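Local coordinates for protein hydrolase, haloacid dehalogenase-like family (Pseudomonas syringae pv. tomato, PDB 3S6J) that probably acts as a metal-dependent phosphatase of the haloacid dehalogenase superfamily, perhaps on sugar phosphates, and binds calcium, at residues A26-A31 with W42-K47; D33-P38 with S76-Q81. All coordinates share one frame; numbering follows the deposited sequence.

Contact 1 of 2, residues A26-A31 with W42-K47; sequences AAWKEA and WRIHRK
The indole of W28 takes one partner across this contact: CG2 of I44, which comes up obliquely where the ring joins its CB. The W28 CB to I44 CG2 distance is 3.6 Å, while the ring itself leads away from 42-47, stacking with H79 of helix 69-85 and touching M55 and L56 of helix 52-63. Within 42-47 itself, away from 26-31, R43 CG lies over one face of the W42 ring, toward its rim, and the guanidinium groups of R43 and R46 each turn a face to a rim atom, CZ2 and CZ3 of W42; each is also salt-bridged to E62. This is helix-against-helix packing in the all-helical cap of the haloacid dehalogenase fold, inserted after strand 8-11, which is followed directly by the calcium-binding D12; helix 41-47 returns beside helix 21-34. I44 is the residue of 42-47 that reaches across. With its CG1 anti to the carbonyl carbon (chi1 -63°), its two branches divide the work: CG2 goes to W28, and CD1 lands on K29, 3.8 Å from K29 CA. The lysine chain bends at chi2 (58°) and crosses I44 at about a right angle. Its NZ carries on to the carbonyl oxygen of L39 and a salt bridge with D33.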
loop_
_atom_site.group_PDB
_atom_site.type_symbol
_atom_site.label_atom_id
_atom_site.label_comp_id
_atom_site.label_asym_id
_atom_site.label_seq_id
_atom_site.Cartn_x
_atom_site.Cartn_y
_atom_site.Cartn_z
ATOM N N ALA E 26 -7.919 -4.950 -3.732
ATOM C CA ALA E 26 -8.777 -5.989 -3.161
ATOM C C ALA E 26 -9.510 -6.765 -4.253
ATOM O O ALA E 26 -9.612 -8.000 -4.197
ATOM C CB ALA E 26 -9.762 -5.368 -2.182
ATOM N N ALA E 27 -9.973 -6.038 -5.268
ATOM C CA ALA E 27 -10.630 -6.634 -6.430
ATOM C C ALA E 27 -9.706 -7.580 -7.202
ATOM O O ALA E 27 -10.126 -8.668 -7.608
ATOM C CB ALA E 27 -11.176 -5.545 -7.358
ATOM N N TRP E 28 -8.462 -7.155 -7.445
ATOM C CA TRP E 28 -7.511 -8.050 -8.090
ATOM C C TRP E 28 -7.217 -9.274 -7.225
ATOM O O TRP E 28 -7.134 -10.390 -7.743
ATOM C CB TRP E 28 -6.220 -7.330 -8.491
ATOM C CG TRP E 28 -6.394 -6.580 -9.766
ATOM C CD1 TRP E 28 -6.378 -5.228 -9.931
ATOM C CD2 TRP E 28 -6.687 -7.141 -11.057
ATOM N NE1 TRP E 28 -6.620 -4.911 -11.237
ATOM C CE2 TRP E 28 -6.811 -6.065 -11.956
ATOM C CE3 TRP E 28 -6.841 -8.447 -11.537
ATOM C CZ2 TRP E 28 -7.090 -6.250 -13.318
ATOM C CZ3 TRP E 28 -7.111 -8.636 -12.897
ATOM C CH2 TRP E 28 -7.232 -7.545 -13.769
ATOM N N LYS E 29 -7.075 -9.059 -5.914
ATOM C CA LYS E 29 -6.736 -10.136 -4.990
ATOM C C LYS E 29 -7.785 -11.248 -5.017
ATOM O O LYS E 29 -7.457 -12.434 -5.057
ATOM C CB LYS E 29 -6.566 -9.602 -3.562
ATOM C CG LYS E 29 -6.274 -10.690 -2.529
ATOM C CD LYS E 29 -4.998 -11.477 -2.897
ATOM C CE LYS E 29 -4.529 -12.293 -1.703
ATOM N NZ LYS E 29 -3.623 -13.403 -2.096
ATOM N N GLU E 30 -9.043 -10.838 -5.010
ATOM C CA GLU E 30 -10.189 -11.737 -5.041
ATOM C C GLU E 30 -10.268 -12.471 -6.368
ATOM O O GLU E 30 -10.507 -13.690 -6.403
ATOM C CB GLU E 30 -11.461 -10.923 -4.792
ATOM C CG GLU E 30 -12.750 -11.634 -5.095
ATOM C CD GLU E 30 -13.944 -10.861 -4.550
ATOM O OE1 GLU E 30 -13.724 -9.880 -3.810
ATOM O OE2 GLU E 30 -15.099 -11.225 -4.855
ATOM N N ALA E 31 -10.045 -11.749 -7.465
ATOM C CA ALA E 31 -9.975 -12.404 -8.786
ATOM C C ALA E 31 -8.835 -13.406 -8.916
ATOM O O ALA E 31 -9.014 -14.492 -9.484
ATOM C CB ALA E 31 -9.892 -11.385 -9.907
ATOM N N TRP E 42 0.917 -6.811 -1.521
ATOM C CA TRP E 42 1.893 -5.763 -1.864
ATOM C C TRP E 42 2.358 -5.854 -3.343
ATOM O O TRP E 42 2.555 -4.818 -4.004
ATOM C CB TRP E 42 3.092 -5.769 -0.906
ATOM C CG TRP E 42 4.054 -6.895 -1.163
ATOM C CD1 TRP E 42 3.930 -8.191 -0.752
ATOM C CD2 TRP E 42 5.288 -6.819 -1.889
ATOM N NE1 TRP E 42 5.017 -8.930 -1.189
ATOM C CE2 TRP E 42 5.858 -8.107 -1.885
ATOM C CE3 TRP E 42 5.958 -5.786 -2.548
ATOM C CZ2 TRP E 42 7.066 -8.396 -2.529
ATOM C CZ3 TRP E 42 7.158 -6.067 -3.172
ATOM C CH2 TRP E 42 7.699 -7.366 -3.157
ATOM N N ARG E 43 2.505 -7.081 -3.857
ATOM C CA ARG E 43 2.879 -7.312 -5.257
ATOM C C ARG E 43 1.788 -6.832 -6.213
ATOM O O ARG E 43 2.080 -6.314 -7.282
ATOM C CB ARG E 43 3.211 -8.808 -5.533
ATOM C CG ARG E 43 4.072 -9.491 -4.462
ATOM C CD ARG E 43 4.764 -10.779 -4.934
ATOM N NE ARG E 43 5.955 -10.410 -5.698
ATOM C CZ ARG E 43 7.211 -10.682 -5.356
ATOM N NH1 ARG E 43 7.485 -11.381 -4.270
ATOM N NH2 ARG E 43 8.192 -10.264 -6.135
ATOM N N ILE E 44 0.522 -7.015 -5.836
ATOM C CA ILE E 44 -0.587 -6.494 -6.644
ATOM C C ILE E 44 -0.620 -4.957 -6.613
ATOM O O ILE E 44 -0.850 -4.302 -7.635
ATOM C CB ILE E 44 -1.956 -7.068 -6.194
ATOM C CG1 ILE E 44 -1.979 -8.598 -6.390
ATOM C CG2 ILE E 44 -3.089 -6.403 -6.984
ATOM C CD1 ILE E 44 -3.078 -9.352 -5.628
ATOM N N HIS E 45 -0.355 -4.394 -5.438
ATOM C CA HIS E 45 -0.380 -2.935 -5.232
ATOM C C HIS E 45 0.707 -2.283 -6.081
ATOM O O HIS E 45 0.522 -1.189 -6.612
ATOM C CB HIS E 45 -0.185 -2.599 -3.736
ATOM C CG HIS E 45 -0.438 -1.159 -3.382
ATOM N ND1 HIS E 45 -0.438 -0.710 -2.086
ATOM C CD2 HIS E 45 -0.720 -0.081 -4.164
ATOM C CE1 HIS E 45 -0.714 0.588 -2.071
ATOM N NE2 HIS E 45 -0.884 0.985 -3.318
ATOM N N ARG E 46 1.838 -2.966 -6.223
ATOM C CA ARG E 46 2.958 -2.456 -7.023
ATOM C C ARG E 46 2.584 -2.204 -8.486
ATOM O O ARG E 46 3.173 -1.342 -9.140
ATOM C CB ARG E 46 4.126 -3.452 -7.003
ATOM C CG ARG E 46 5.079 -3.331 -5.830
ATOM C CD ARG E 46 6.501 -3.770 -6.253
ATOM N NE ARG E 46 6.545 -5.078 -6.929
ATOM C CZ ARG E 46 7.637 -5.849 -7.007
ATOM N NH1 ARG E 46 8.784 -5.456 -6.456
ATOM N NH2 ARG E 46 7.589 -7.019 -7.635
ATOM N N LYS E 47 1.637 -2.980 -9.013
ATOM C CA LYS E 47 1.297 -2.919 -10.435
ATOM C C LYS E 47 0.067 -2.047 -10.738
ATOM O O LYS E 47 -0.261 -1.795 -11.900
ATOM C CB LYS E 47 1.051 -4.326 -10.998
ATOM C CG LYS E 47 2.111 -5.371 -10.663
ATOM C CD LYS E 47 3.497 -5.025 -11.210
ATOM C CE LYS E 47 4.416 -6.256 -11.202
ATOM N NZ LYS E 47 5.862 -5.902 -11.376
#

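Contact 2 of 2, residues D33-P38 with S76-Q81; sequences DAENIP and SEKHAQ
E35 and K78 meet through bends in both chains: E35 sets CG anti to its carbonyl carbon and folds back at chi2 (-71°), whereas K78 has a chi1 of -109°, well off a staggered position, and turns again at chi2 and chi4. The setting is the C-terminal end of helix 21-34 in the helical cap, closed by a Schellman motif. N36, with its positive phi (51°), is the C-prime residue; N36 N bonds to D33 O at 3.1 Å, and I37 N reaches back to L32 O. This turn leaves A34 and E35 directed at helix 69-85, where K78 receives them. The contact is thin and near the surface. K78 CE sits 4.2 Å from A34 CB and 3.9 Å from E35 OE2, the E35 and K78 chains crossing at about a right angle. All three residues also touch a crystal neighbour. The glutamate finds its stronger partners one and two turns before K78 on helix 69-85: OE1 of E35 is salt-bridged to R74 and accepts a hydrogen bond from Q71. The opposite charges of the pair stay apart, with K78 NZ 5.3 Å from E35 OE2.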
loop_
_atom_site.group_PDB
_atom_site.type_symbol
_atom_site.label_atom_id
_atom_site.label_comp_id
_atom_site.label_asym_id
_atom_site.label_seq_id
_atom_site.Cartn_x
_atom_site.Cartn_y
_atom_site.Cartn_z
ATOM N N ASP E 33 -7.130 -14.958 -6.428
ATOM C CA ASP E 33 -7.371 -16.072 -5.510
ATOM C C ASP E 33 -8.364 -17.054 -6.127
ATOM O O ASP E 33 -8.179 -18.265 -6.032
ATOM C CB ASP E 33 -7.900 -15.591 -4.157
ATOM C CG ASP E 33 -6.819 -14.953 -3.284
ATOM O OD1 ASP E 33 -5.616 -15.023 -3.637
ATOM O OD2 ASP E 33 -7.175 -14.382 -2.225
ATOM N N ALA E 34 -9.414 -16.530 -6.760
ATOM C CA ALA E 34 -10.445 -17.362 -7.417
ATOM C C ALA E 34 -9.853 -18.261 -8.488
ATOM O O ALA E 34 -10.443 -19.275 -8.871
ATOM C CB ALA E 34 -11.504 -16.492 -8.048
ATOM N N GLU E 35 -8.702 -17.848 -8.996
ATOM C CA GLU E 35 -8.082 -18.490 -10.132
ATOM C C GLU E 35 -6.778 -19.162 -9.724
ATOM O O GLU E 35 -5.923 -19.429 -10.572
ATOM C CB GLU E 35 -7.854 -17.469 -11.241
ATOM C CG GLU E 35 -9.137 -17.007 -11.924
ATOM C CD GLU E 35 -9.755 -18.102 -12.790
ATOM O OE1 GLU E 35 -8.994 -18.905 -13.376
ATOM O OE2 GLU E 35 -11.003 -18.159 -12.880
ATOM N N ASN E 36 -6.640 -19.456 -8.427
ATOM C CA ASN E 36 -5.460 -20.156 -7.903
ATOM C C ASN E 36 -4.156 -19.515 -8.351
ATOM O O ASN E 36 -3.214 -20.216 -8.757
ATOM C CB ASN E 36 -5.435 -21.627 -8.324
ATOM C CG ASN E 36 -6.770 -22.305 -8.184
ATOM O OD1 ASN E 36 -7.354 -22.781 -9.170
ATOM N ND2 ASN E 36 -7.264 -22.370 -6.969
ATOM N N ILE E 37 -4.120 -18.189 -8.329
ATOM C CA ILE E 37 -2.884 -17.441 -8.537
ATOM C C ILE E 37 -2.677 -16.581 -7.292
ATOM O O ILE E 37 -3.024 -15.404 -7.264
ATOM C CB ILE E 37 -2.932 -16.557 -9.804
ATOM C CG1 ILE E 37 -3.385 -17.382 -11.004
ATOM C CG2 ILE E 37 -1.547 -15.907 -10.081
ATOM C CD1 ILE E 37 -3.229 -16.675 -12.341
ATOM N N PRO E 38 -2.144 -17.202 -6.234
ATOM C CA PRO E 38 -2.037 -16.582 -4.921
ATOM C C PRO E 38 -0.835 -15.657 -4.919
ATOM O O PRO E 38 0.301 -16.107 -5.114
ATOM C CB PRO E 38 -1.815 -17.782 -3.996
ATOM C CG PRO E 38 -1.080 -18.760 -4.839
ATOM C CD PRO E 38 -1.545 -18.551 -6.266
ATOM N N SER E 76 -9.950 -10.663 -15.620
ATOM C CA SER E 76 -10.492 -9.343 -15.906
ATOM C C SER E 76 -11.972 -9.247 -15.508
ATOM O O SER E 76 -12.353 -8.361 -14.746
ATOM C CB SER E 76 -10.309 -9.017 -17.387
ATOM O OG SER E 76 -10.676 -7.678 -17.653
ATOM N N GLU E 77 -12.803 -10.162 -16.006
ATOM C CA GLU E 77 -14.211 -10.177 -15.612
ATOM C C GLU E 77 -14.407 -10.255 -14.099
ATOM O O GLU E 77 -15.221 -9.529 -13.538
ATOM C CB GLU E 77 -14.974 -11.323 -16.299
ATOM C CG GLU E 77 -15.267 -11.079 -17.768
ATOM C CD GLU E 77 -16.232 -12.113 -18.373
ATOM O OE1 GLU E 77 -17.464 -12.034 -18.106
ATOM O OE2 GLU E 77 -15.757 -12.999 -19.126
ATOM N N LYS E 78 -13.680 -11.158 -13.450
ATOM C CA LYS E 78 -13.761 -11.313 -11.998
ATOM C C LYS E 78 -13.403 -10.016 -11.307
ATOM O O LYS E 78 -14.029 -9.627 -10.330
ATOM C CB LYS E 78 -12.822 -12.417 -11.507
ATOM C CG LYS E 78 -13.538 -13.674 -11.022
ATOM C CD LYS E 78 -13.531 -14.763 -12.056
ATOM C CE LYS E 78 -13.973 -16.109 -11.456
ATOM N NZ LYS E 78 -15.222 -15.983 -10.617
ATOM N N HIS E 79 -12.380 -9.346 -11.824
ATOM C CA HIS E 79 -11.955 -8.063 -11.271
ATOM C C HIS E 79 -13.041 -6.990 -11.402
ATOM O O HIS E 79 -13.371 -6.337 -10.421
ATOM C CB HIS E 79 -10.656 -7.599 -11.917
ATOM C CG HIS E 79 -10.280 -6.192 -11.567
ATOM N ND1 HIS E 79 -10.546 -5.124 -12.397
ATOM C CD2 HIS E 79 -9.635 -5.689 -10.496
ATOM C CE1 HIS E 79 -10.084 -4.017 -11.843
ATOM N NE2 HIS E 79 -9.537 -4.328 -10.684
ATOM N N ALA E 80 -13.605 -6.816 -12.597
ATOM C CA ALA E 80 -14.680 -5.837 -12.776
ATOM C C ALA E 80 -15.825 -6.092 -11.813
ATOM O O ALA E 80 -16.353 -5.170 -11.208
ATOM C CB ALA E 80 -15.199 -5.849 -14.198
ATOM N N GLN E 81 -16.205 -7.355 -11.672
ATOM C CA GLN E 81 -17.300 -7.714 -10.797
ATOM C C GLN E 81 -16.973 -7.391 -9.340
ATOM O O GLN E 81 -17.783 -6.772 -8.648
ATOM C CB GLN E 81 -17.678 -9.184 -10.988
ATOM C CG GLN E 81 -18.357 -9.449 -12.344
ATOM C CD GLN E 81 -18.029 -10.810 -12.953
ATOM O OE1 GLN E 81 -17.915 -11.823 -12.247
ATOM N NE2 GLN E 81 -17.879 -10.838 -14.280
#

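How the contacts relate
From the N terminus the chain leaves strand 8-11 and enters helix 21-34, which supplies 26-31 to contact 1 and, at its end, the start of 33-38 to contact 2. Contact 1 closes the short loop back to 42-47, the first return of the cap. Contact 2 closes a longer one, running through helices 41-47 and 52-63 before 76-81 comes back. The segments alternate along the chain, so the two loops cross. Helix 21-34 thus lies between helix 41-47 and helix 69-85. The contacts, centred about 10 Å apart, also touch directly: A31 CB packs 3.5 Å from K78 CB, and A27 rests on H79.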